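Local coordinates for fucolectin-related protein (Streptococcus pneumoniae, PDB 2WMF) that probably hydrolyses glycosidic bonds in host blood-group carbohydrate antigens, as the catalytic module of a family 98 glycoside hydrolase, at residues 307-310 / 311-315. Numbering follows the deposited sequence.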
loop_
_atom_site.group_PDB
_atom_site.type_symbol
_atom_site.label_atom_id
_atom_site.label_comp_id
_atom_site.label_asym_id
_atom_site.label_seq_id
_atom_site.Cartn_x
_atom_site.Cartn_y
_atom_site.Cartn_z
ATOM N N PRO A 307 5.120 13.582 9.585
ATOM C CA PRO A 307 3.699 13.347 9.858
ATOM C C PRO A 307 3.048 12.302 8.951
ATOM O O PRO A 307 2.180 11.540 9.406
ATOM C CB PRO A 307 3.074 14.735 9.685
ATOM C CG PRO A 307 4.216 15.661 10.069
ATOM C CD PRO A 307 5.431 15.022 9.464
ATOM N N ALA A 308 3.494 12.213 7.701
ATOM C CA ALA A 308 2.955 11.182 6.756
ATOM C C ALA A 308 3.237 9.802 7.350
ATOM O O ALA A 308 2.358 8.890 7.347
ATOM C CB ALA A 308 3.568 11.337 5.319
ATOM N N PHE A 309 4.419 9.682 7.973
ATOM C CA PHE A 309 4.776 8.417 8.652
ATOM C C PHE A 309 3.964 8.227 9.938
ATOM O O PHE A 309 3.249 7.215 10.098
ATOM C CB PHE A 309 6.282 8.320 8.931
ATOM C CG PHE A 309 6.726 6.964 9.441
ATOM C CD1 PHE A 309 6.598 5.837 8.631
ATOM C CD2 PHE A 309 7.234 6.804 10.744
ATOM C CE1 PHE A 309 7.012 4.558 9.068
ATOM C CE2 PHE A 309 7.633 5.517 11.207
ATOM C CZ PHE A 309 7.534 4.415 10.346
ATOM N N THR A 310 4.089 9.164 10.858
ATOM C CA THR A 310 3.500 9.023 12.212
ATOM C C THR A 310 1.975 9.070 12.330
ATOM O O THR A 310 1.381 8.381 13.194
ATOM C CB THR A 310 4.135 10.019 13.203
ATOM O OG1 THR A 310 3.678 11.341 12.896
ATOM C CG2 THR A 310 5.665 9.906 13.195
ATOM N N LYS A 311 1.349 9.847 11.442
ATOM C CA LYS A 311 -0.049 10.101 11.444
ATOM C C LYS A 311 -0.785 9.614 10.193
ATOM O O LYS A 311 -2.006 9.793 10.109
ATOM C CB LYS A 311 -0.315 11.603 11.692
ATOM C CG LYS A 311 -0.094 11.984 13.159
ATOM C CD LYS A 311 -0.597 13.424 13.477
ATOM C CE LYS A 311 -0.830 13.739 14.989
ATOM N NZ LYS A 311 -1.485 15.102 15.290
ATOM N N GLY A 312 -0.056 9.025 9.229
ATOM C CA GLY A 312 -0.659 8.455 8.027
ATOM C C GLY A 312 -0.400 6.951 7.952
ATOM O O GLY A 312 -1.324 6.148 8.085
ATOM N N ILE A 313 0.852 6.553 7.776
ATOM C CA ILE A 313 1.199 5.133 7.632
ATOM C C ILE A 313 1.035 4.339 8.945
ATOM O O ILE A 313 0.397 3.249 8.975
ATOM C CB ILE A 313 2.649 4.989 7.074
ATOM C CG1 ILE A 313 2.703 5.576 5.641
ATOM C CG2 ILE A 313 3.159 3.529 7.173
ATOM C CD1 ILE A 313 4.098 5.906 5.106
ATOM N N ILE A 314 1.634 4.835 10.006
ATOM C CA ILE A 314 1.605 4.095 11.284
ATOM C C ILE A 314 0.176 3.800 11.776
ATOM O O ILE A 314 -0.104 2.674 12.160
ATOM C CB ILE A 314 2.515 4.779 12.359
ATOM C CG1 ILE A 314 3.969 4.564 11.940
ATOM C CG2 ILE A 314 2.195 4.244 13.781
ATOM C CD1 ILE A 314 4.455 3.092 12.046
ATOM N N PRO A 315 -0.752 4.783 11.732
ATOM C CA PRO A 315 -2.091 4.442 12.235
ATOM C C PRO A 315 -2.757 3.309 11.452
ATOM O O PRO A 315 -3.391 2.427 12.053
ATOM C CB PRO A 315 -2.851 5.776 12.148
ATOM C CG PRO A 315 -1.770 6.793 12.329
ATOM C CD PRO A 315 -0.613 6.239 11.517
#
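Ile314 lies over one face of the Phe309 ring in the first turns of helix 307-322, which comes after the eighth strand of the parallel (beta/alpha)8 barrel, 289-293, with a short helix and two short strands between, and here widens into a pi-type turn. The touching branch is CG1, a methylene 3.9 Å from the ring centroid and only 14° off the ring normal, a CH-pi contact. Ile314 CD1 reaches Phe309 CZ at 3.8 Å. The ring reaches this branch because CG of Phe309 stands anti to the backbone N (chi1 -172°), while Ile313 brings CD1 to the ring edge, 4.3 Å from Phe309 CD1. Isoleucines suit these buried apolar places: beta-branching limits chi1 in a helix, which helps hold the CG1 branch of each toward the ring.

The backbone sets this spacing. Lys311 N bonds to Pro307 O four residues back, as in an ordinary alpha turn, but Ile313 N then bonds to Ala308 O at 2.8 Å and Ile314 N to Phe309 O at 2.9 Å, both five residues back. Within the pi-type turn at 311-313, Gly312, with no CB, lets the backbone pass close to Ala308 O. Pro307 suits a first turn, which asks no N-H of it, and Pro315, also lacking one, sits where the helix kinks.

Farther out, Phe299 meets the Phe309 ring edge-to-face, and Leu40 of barrel strand 39-45 packs on both isoleucines. Before the helix, Thr306 accepts the N-H of Phe309 on its hydroxyl. At the kink, the ring of Pro315 turns its CD toward Thr310 O, 3.4 Å away.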